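Local atomic coordinates of phenazine biosynthesis protein, PhzF family (Bacillus anthracis, PDB entry 3EDN), a protein that is probably an enzyme of the PhzF family, whose namesake isomerises an intermediate of phenazine biosynthesis, although its own substrate is not established. Residues 59-63 with 76-81; 90-96 with 106-110. All blocks are in the same frame, centred on the assembly; numbering follows the deposited sequence. Where two conformers were deposited one is given.

Contact 1 (59-63 with 76-81); sequences IRMRY and GTVGTI. With SO4 (sulfate ion), chain O.
Tyr63 and Thr77 make the polar link between strand 59-63 and helix segment 76-81: Tyr63 OH donates to Thr77 OG1 at 2.7 Å. The ring slants past the threonine, and Thr77 OG1 sits oblique to it, 3.3 Å from Tyr63 CE1. Thr77 OG1 is also hydrogen-bonded to the carbonyl of Cys73, just before the helix, which gives this buried oxygen two partners. Two residues back along the strand and about one turn on along the helix, selenomethionine Met61 and Thr80 meet tip to tip. The Met61 chain bends at its last torsion (chi3 70°), which turns CE to within 3.5 Å of Thr80 OG1, while Met61 SE lies 4.1 Å from Thr80 CG2. That OG1 is already engaged, donating to Gly76 O at 2.7 Å. Thr80 N reaches the same carbonyl from the opposite face of its plane, so two donors hold the oxygen. The strand-on-helix packing belongs to the diaminopimelate epimerase-like fold, in which strands wrap round a central helix: helix 74-86 is touched not only by this strand but also by strands 48-52, 95-100 and 117-122. The axes of the two segments stay 10.4 Å apart at an angle of 130°, a gap bridged by side chains. At the far end the side chains of Ile59 and Ile81 cross obliquely, their CD1 atoms 3.8 Å apart. Arg60 and Arg62, alternating with Ile59, Met61 and Tyr63, lie on the strand face turned from the helix. The guanidinium edge of Arg62 meets sulfate in plane, NH2 donating to SO4 O2 at 2.8 Å with an N-H...O angle of 153°. Its NE forms a salt bridge with Glu69 and its NH1 a hydrogen bond with Glu33 of the second subunit.

Contact 2 (90-96 with 106-110); sequences LEEKASL and PIQIG
The beta hairpin formed by strands 95-100 and 103-111 begins its antiparallel pairing here, together with the loop that leads into its first strand. Leu96 and Ile107 form a hydrogen-bonded pair: Leu96 N donates to Ile107 O at 2.9 Å, and Ile107 N returns a bond to Leu96 O at 2.8 Å. The second donor comes in close to the axis of the carbonyl (C=O...N angle 165°). Ser95 and Gln108 are the adjoining non-hydrogen-bonded pair, where Ser95 CA comes within 3.2 Å of Ile107 O in a CA-H...O contact. Before the strand proper starts, Ala94 O already accepts from Ile109 N at 2.8 Å. That bond is almost straight at the hydrogen (175°), yet the donor stands above the carbonyl plane by 47°, consistent with the non-extended backbone of Ala94 (psi near zero) just before the strand.

Side chains divide between the two faces. On the Ser95 and Gln108 face, the glutamine chain folds over at chi2 and brings OE1 to 3.5 Å from Ser95 CB. A water bonds to Gln108 OE1 and, weakly, to Ala94 O, marking the solvent side. On the Leu96 and Ile107 face the contact is hydrocarbon, the two CB atoms lying 4.2 Å apart. Ile109 extends its CG1 branch toward the loop, and its CD1 meets Leu90 CD1 at 3.8 Å, so that the start and end of segment 90-96 both approach this isoleucine.

Around this pairing, Leu96 faces helix 74-86, while Leu90 and Ile109 both touch Arg85 near the end of that helix. Across the hairpin's second strand, Gln108 and Gly110 continue the backbone bonding to Lys120 and Phe118 of strand 117-122.

Both contacts involve the surroundings of helix 74-86, but at different depths. Contact 1 is buried, six of its seven touching residues being so, and joins strand to helix through side chains. Contact 2 is partly buried, with its centre farther from that of the chain, and joins strand to strand chiefly through backbone bonds. Strands 59-64 and 95-100 are parallel neighbours, and the contacts meet directly: Leu96 CD2 lies 3.5 Å from Ile81 CD1, and also packs on Ile59. Ile109 and Ile107 add contacts with Ile81 and Thr77. The polar faces differ too: in contact 1, arginines buried at the subunit interface beside sulfate; in contact 2, an exposed glutamine with a water.

Contact 1 (59-63 with 76-81)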
ATOM      1  N   ILE A  59       5.508  15.784   1.822  1.00 12.59           N
ATOM      2  CA  ILE A  59       4.663  14.668   2.224  1.00 13.43           C
ATOM      3  C   ILE A  59       4.110  13.979   0.996  1.00 12.74           C
ATOM      4  O   ILE A  59       4.233  14.491  -0.113  1.00 11.75           O
ATOM      5  CB  ILE A  59       3.480  15.100   3.134  1.00 13.90           C
ATOM      6  CG1 ILE A  59       2.473  15.950   2.353  1.00 13.47           C
ATOM      7  CG2 ILE A  59       3.973  15.864   4.349  1.00 14.09           C
ATOM      8  CD1 ILE A  59       1.138  16.134   3.108  1.00 14.14           C
ATOM      9  N   ARG A  60       3.526  12.802   1.209  1.00 12.10           N
ATOM     10  CA  ARG A  60       2.789  12.088   0.183  1.00 12.39           C
ATOM     11  C   ARG A  60       1.357  11.937   0.692  1.00 11.74           C
ATOM     12  O   ARG A  60       1.114  11.882   1.902  1.00 12.27           O
ATOM     13  CB  ARG A  60       3.436  10.723  -0.075  1.00 12.30           C
ATOM     14  CG  ARG A  60       2.731   9.811  -1.059  1.00 13.13           C
ATOM     15  CD  ARG A  60       3.697   8.680  -1.489  1.00 14.16           C
ATOM     16  NE  ARG A  60       4.174   7.888  -0.346  1.00 14.52           N
ATOM     17  CZ  ARG A  60       3.683   6.696  -0.005  1.00 12.86           C
ATOM     18  NH1 ARG A  60       2.716   6.137  -0.716  1.00 13.60           N
ATOM     19  NH2 ARG A  60       4.171   6.054   1.056  1.00 13.21           N
HETATM   20  N   MSE A  61       0.399  11.893  -0.224  1.00 11.40           N
HETATM   21  CA  MSE A  61      -0.991  11.683   0.173  1.00 12.54           C
HETATM   22  C   MSE A  61      -1.619  10.660  -0.736  1.00 11.03           C
HETATM   23  O   MSE A  61      -1.402  10.692  -1.940  1.00 11.72           O
HETATM   24  CB  MSE A  61      -1.794  12.975   0.036  1.00 13.86           C
HETATM   25  CG  MSE A  61      -1.672  13.922   1.190  1.00 15.73           C
HETATM   26 SE   MSE A  61      -3.057  15.303   1.086  0.75 18.23          SE
HETATM   27  CE  MSE A  61      -4.528  14.288   1.477  1.00 17.42           C
ATOM     28  N   ARG A  62      -2.421   9.764  -0.172  1.00  8.91           N
ATOM     29  CA  ARG A  62      -3.277   8.908  -0.987  1.00 11.07           C
ATOM     30  C   ARG A  62      -4.726   9.213  -0.634  1.00 11.22           C
ATOM     31  O   ARG A  62      -5.036   9.562   0.521  1.00 11.23           O
ATOM     32  CB  ARG A  62      -2.927   7.427  -0.799  1.00 10.41           C
ATOM     33  CG  ARG A  62      -1.551   7.076  -1.381  1.00 10.32           C
ATOM     34  CD  ARG A  62      -1.152   5.623  -1.114  1.00 11.12           C
ATOM     35  NE  ARG A  62      -1.807   4.693  -2.013  1.00 12.14           N
ATOM     36  CZ  ARG A  62      -1.446   3.424  -2.184  1.00 12.85           C
ATOM     37  NH1 ARG A  62      -0.407   2.910  -1.506  1.00 12.84           N
ATOM     38  NH2 ARG A  62      -2.113   2.676  -3.055  1.00 13.01           N
ATOM     39  N   TYR A  63      -5.602   9.068  -1.625  1.00 10.98           N
ATOM     40  CA  TYR A  63      -7.005   9.487  -1.518  1.00 10.48           C
ATOM     41  C   TYR A  63      -7.904   8.298  -1.851  1.00 10.28           C
ATOM     42  O   TYR A  63      -7.716   7.682  -2.899  1.00 12.28           O
ATOM     43  CB  TYR A  63      -7.282  10.579  -2.543  1.00 10.81           C
ATOM     44  CG  TYR A  63      -6.312  11.757  -2.543  1.00 10.70           C
ATOM     45  CD1 TYR A  63      -6.484  12.846  -1.669  1.00 10.84           C
ATOM     46  CD2 TYR A  63      -5.269  11.825  -3.469  1.00 10.68           C
ATOM     47  CE1 TYR A  63      -5.628  13.926  -1.707  1.00 10.65           C
ATOM     48  CE2 TYR A  63      -4.395  12.913  -3.498  1.00 11.76           C
ATOM     49  CZ  TYR A  63      -4.586  13.964  -2.632  1.00 11.06           C
ATOM     50  OH  TYR A  63      -3.737  15.055  -2.661  1.00 10.75           O
ATOM     51  N   GLY A  76     -10.177  17.003  -0.293  1.00 10.55           N
ATOM     52  CA  GLY A  76      -9.437  16.190   0.683  1.00 10.32           C
ATOM     53  C   GLY A  76      -8.081  16.808   0.967  1.00 10.44           C
ATOM     54  O   GLY A  76      -7.609  16.817   2.098  1.00 11.11           O
ATOM     55  N   THR A  77      -7.457  17.363  -0.057  1.00  9.77           N
ATOM     56  CA  THR A  77      -6.199  18.068   0.134  1.00  9.50           C
ATOM     57  C   THR A  77      -6.387  19.321   0.985  1.00  9.46           C
ATOM     58  O   THR A  77      -5.637  19.567   1.929  1.00  8.60           O
ATOM     59  CB  THR A  77      -5.565  18.407  -1.234  1.00  9.78           C
ATOM     60  OG1 THR A  77      -5.318  17.177  -1.942  1.00 11.40           O
ATOM     61  CG2 THR A  77      -4.259  19.163  -1.065  1.00  9.54           C
ATOM     62  N   VAL A  78      -7.395  20.118   0.664  1.00  9.67           N
ATOM     63  CA  VAL A  78      -7.702  21.279   1.489  1.00  9.75           C
ATOM     64  C   VAL A  78      -7.944  20.895   2.957  1.00  9.46           C
ATOM     65  O   VAL A  78      -7.321  21.462   3.852  1.00  8.76           O
ATOM     66  CB  VAL A  78      -8.905  22.065   0.932  1.00 10.30           C
ATOM     67  CG1 VAL A  78      -9.465  23.062   1.979  1.00 10.71           C
ATOM     68  CG2 VAL A  78      -8.516  22.777  -0.367  1.00 11.72           C
ATOM     69  N   GLY A  79      -8.837  19.937   3.200  1.00  8.78           N
ATOM     70  CA  GLY A  79      -9.118  19.553   4.577  1.00  9.98           C
ATOM     71  C   GLY A  79      -7.893  18.997   5.286  1.00  9.20           C
ATOM     72  O   GLY A  79      -7.625  19.313   6.456  1.00  9.23           O
ATOM     73  N   THR A  80      -7.128  18.182   4.574  1.00  7.67           N
ATOM     74  CA  THR A  80      -5.987  17.489   5.202  1.00  8.10           C
ATOM     75  C   THR A  80      -4.846  18.446   5.525  1.00  8.64           C
ATOM     76  O   THR A  80      -4.312  18.438   6.639  1.00  8.89           O
ATOM     77  CB  THR A  80      -5.489  16.318   4.344  1.00  8.27           C
ATOM     78  OG1 THR A  80      -6.554  15.372   4.170  1.00  9.04           O
ATOM     79  CG2 THR A  80      -4.305  15.605   4.994  1.00  8.44           C
ATOM     80  N   ILE A  81      -4.475  19.296   4.572  1.00  8.52           N
ATOM     81  CA  ILE A  81      -3.413  20.249   4.858  1.00  8.77           C
ATOM     82  C   ILE A  81      -3.871  21.249   5.921  1.00  8.15           C
ATOM     83  O   ILE A  81      -3.094  21.622   6.790  1.00  9.19           O
ATOM     84  CB  ILE A  81      -2.900  20.960   3.605  1.00  8.87           C
ATOM     85  CG1 ILE A  81      -2.442  19.941   2.564  1.00  9.18           C
ATOM     86  CG2 ILE A  81      -1.757  21.927   3.964  1.00  9.52           C
ATOM     87  CD1 ILE A  81      -1.469  18.906   3.098  1.00 10.61           C
TER
HETATM   88  S   SO4 O 302      -0.440   0.338  -5.300  0.50 16.29           S
HETATM   89  O1  SO4 O 302       0.801  -0.300  -4.876  0.50 18.05           O
HETATM   90  O2  SO4 O 302      -1.435   0.277  -4.238  0.50 16.85           O
HETATM   91  O3  SO4 O 302      -0.169   1.723  -5.669  0.50 17.17           O
HETATM   92  O4  SO4 O 302      -0.929  -0.403  -6.464  0.50 17.77           O

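Contact 2 (90-96 with 106-110)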
ATOM      1  N   LEU A  90       2.921  20.398  10.733  1.00 10.83           N
ATOM      2  CA  LEU A  90       3.748  20.794   9.590  1.00 12.43           C
ATOM      3  C   LEU A  90       4.965  21.625   9.997  1.00 14.50           C
ATOM      4  O   LEU A  90       4.994  22.206  11.077  1.00 13.38           O
ATOM      5  CB  LEU A  90       2.917  21.641   8.617  1.00 13.15           C
ATOM      6  CG  LEU A  90       1.781  20.955   7.870  1.00 13.66           C
ATOM      7  CD1 LEU A  90       1.121  21.917   6.900  1.00 13.73           C
ATOM      8  CD2 LEU A  90       2.247  19.707   7.134  1.00 14.46           C
ATOM      9  N   GLU A  91       5.947  21.702   9.102  1.00 16.31           N
ATOM     10  CA  GLU A  91       7.072  22.611   9.296  1.00 19.83           C
ATOM     11  C   GLU A  91       6.645  24.082   9.186  1.00 20.71           C
ATOM     12  O   GLU A  91       5.554  24.384   8.678  1.00 20.51           O
ATOM     13  CB  GLU A  91       8.198  22.300   8.304  1.00 20.30           C
ATOM     14  CG  GLU A  91       8.873  20.940   8.532  1.00 22.08           C
ATOM     15  CD  GLU A  91      10.215  20.809   7.804  1.00 23.23           C
ATOM     16  OE1 GLU A  91      11.130  21.634   8.059  1.00 25.09           O
ATOM     17  OE2 GLU A  91      10.357  19.867   6.991  1.00 25.35           O
ATOM     18  N   GLU A  92       7.495  24.986   9.685  1.00 22.90           N
ATOM     19  CA  GLU A  92       7.250  26.428   9.618  1.00 24.81           C
ATOM     20  C   GLU A  92       7.529  26.970   8.231  1.00 25.82           C
ATOM     21  O   GLU A  92       8.597  27.535   7.979  1.00 26.36           O
ATOM     22  CB  GLU A  92       8.154  27.194  10.586  1.00 25.67           C
ATOM     23  CG  GLU A  92       7.907  26.946  12.051  1.00 25.69           C
ATOM     24  CD  GLU A  92       8.929  27.658  12.910  1.00 25.45           C
ATOM     25  OE1 GLU A  92      10.110  27.209  12.910  1.00 24.24           O
ATOM     26  OE2 GLU A  92       8.543  28.654  13.574  1.00 23.15           O
ATOM     27  N   LYS A  93       6.585  26.793   7.325  1.00 26.08           N
ATOM     28  CA  LYS A  93       6.706  27.371   5.995  0.50 26.23           C
ATOM     29  C   LYS A  93       5.322  27.599   5.393  1.00 25.75           C
ATOM     30  O   LYS A  93       4.340  26.985   5.831  1.00 26.94           O
ATOM     31  CB  LYS A  93       7.582  26.492   5.098  0.50 26.65           C
ATOM     32  CG  LYS A  93       8.021  27.157   3.804  0.50 27.03           C
ATOM     33  CD  LYS A  93       8.296  28.647   3.977  0.50 27.28           C
ATOM     34  CE  LYS A  93       8.450  29.325   2.627  0.50 27.22           C
ATOM     35  NZ  LYS A  93       7.486  28.789   1.625  0.50 27.22           N
ATOM     36  N   ALA A  94       5.257  28.494   4.414  1.00 24.21           N
ATOM     37  CA  ALA A  94       4.004  28.926   3.814  1.00 22.44           C
ATOM     38  C   ALA A  94       3.713  28.195   2.513  1.00 21.08           C
ATOM     39  O   ALA A  94       2.789  28.549   1.783  1.00 17.80           O
ATOM     40  CB  ALA A  94       4.037  30.431   3.579  1.00 23.04           C
ATOM     41  N   SER A  95       4.523  27.193   2.209  1.00 20.58           N
ATOM     42  CA  SER A  95       4.260  26.344   1.056  1.00 21.73           C
ATOM     43  C   SER A  95       4.689  24.911   1.337  1.00 21.52           C
ATOM     44  O   SER A  95       5.489  24.648   2.243  1.00 23.53           O
ATOM     45  CB  SER A  95       4.950  26.881  -0.190  1.00 22.86           C
ATOM     46  OG  SER A  95       6.349  26.909  -0.016  1.00 24.14           O
ATOM     47  N   LEU A  96       4.126  23.989   0.568  1.00 19.80           N
ATOM     48  CA  LEU A  96       4.322  22.564   0.795  1.00 18.68           C
ATOM     49  C   LEU A  96       4.310  21.872  -0.561  1.00 17.13           C
ATOM     50  O   LEU A  96       3.588  22.300  -1.462  1.00 17.30           O
ATOM     51  CB  LEU A  96       3.172  22.014   1.674  1.00 20.14           C
ATOM     52  CG  LEU A  96       3.224  20.590   2.239  1.00 20.80           C
ATOM     53  CD1 LEU A  96       4.166  20.566   3.422  1.00 21.62           C
ATOM     54  CD2 LEU A  96       1.848  20.050   2.644  1.00 20.64           C
ATOM     55  N   PRO A 106       2.308  21.526  -5.779  1.00 15.56           N
ATOM     56  CA  PRO A 106       2.687  22.642  -4.929  1.00 14.90           C
ATOM     57  C   PRO A 106       1.449  23.247  -4.265  1.00 14.54           C
ATOM     58  O   PRO A 106       0.462  23.568  -4.947  1.00 15.37           O
ATOM     59  CB  PRO A 106       3.277  23.666  -5.909  1.00 15.87           C
ATOM     60  CG  PRO A 106       3.272  23.026  -7.231  1.00 17.01           C
ATOM     61  CD  PRO A 106       2.312  21.883  -7.200  1.00 15.64           C
ATOM     62  N   ILE A 107       1.523  23.429  -2.953  1.00 13.30           N
ATOM     63  CA  ILE A 107       0.439  23.966  -2.139  1.00 12.91           C
ATOM     64  C   ILE A 107       0.904  25.221  -1.439  1.00 12.79           C
ATOM     65  O   ILE A 107       2.026  25.258  -0.937  1.00 14.52           O
ATOM     66  CB  ILE A 107       0.055  22.943  -1.039  1.00 14.27           C
ATOM     67  CG1 ILE A 107      -0.356  21.610  -1.665  1.00 15.60           C
ATOM     68  CG2 ILE A 107      -0.986  23.508  -0.055  1.00 15.13           C
ATOM     69  CD1 ILE A 107      -1.495  21.678  -2.657  1.00 15.10           C
ATOM     70  N   GLN A 108       0.067  26.262  -1.417  1.00 11.50           N
ATOM     71  CA  GLN A 108       0.370  27.461  -0.637  1.00 12.75           C
ATOM     72  C   GLN A 108      -0.519  27.494   0.585  1.00 13.20           C
ATOM     73  O   GLN A 108      -1.692  27.166   0.515  1.00 14.41           O
ATOM     74  CB  GLN A 108       0.110  28.723  -1.455  1.00 14.87           C
ATOM     75  CG  GLN A 108       0.581  28.632  -2.877  1.00 17.88           C
ATOM     76  CD  GLN A 108       2.051  28.332  -2.967  1.00 20.26           C
ATOM     77  OE1 GLN A 108       2.854  28.865  -2.194  1.00 22.17           O
ATOM     78  NE2 GLN A 108       2.424  27.479  -3.917  1.00 20.09           N
ATOM     79  N   ILE A 109       0.045  27.918   1.703  1.00 12.55           N
ATOM     80  CA  ILE A 109      -0.689  28.014   2.943  1.00 13.73           C
ATOM     81  C   ILE A 109      -0.678  29.470   3.361  1.00 15.15           C
ATOM     82  O   ILE A 109       0.395  30.061   3.552  1.00 15.85           O
ATOM     83  CB  ILE A 109      -0.049  27.140   4.035  1.00 14.00           C
ATOM     84  CG1 ILE A 109       0.042  25.694   3.540  1.00 15.14           C
ATOM     85  CG2 ILE A 109      -0.848  27.274   5.339  1.00 14.23           C
ATOM     86  CD1 ILE A 109       0.902  24.769   4.396  1.00 15.57           C
ATOM     87  N   GLY A 110      -1.870  30.048   3.474  1.00 15.62           N
ATOM     88  CA  GLY A 110      -1.992  31.468   3.761  1.00 16.83           C
ATOM     89  C   GLY A 110      -3.023  31.704   4.842  1.00 18.11           C
ATOM     90  O   GLY A 110      -3.562  30.762   5.409  1.00 17.46           O
TER
HETATM   91  O   HOH W   1       3.025  30.964  -0.644  1.00 37.92           O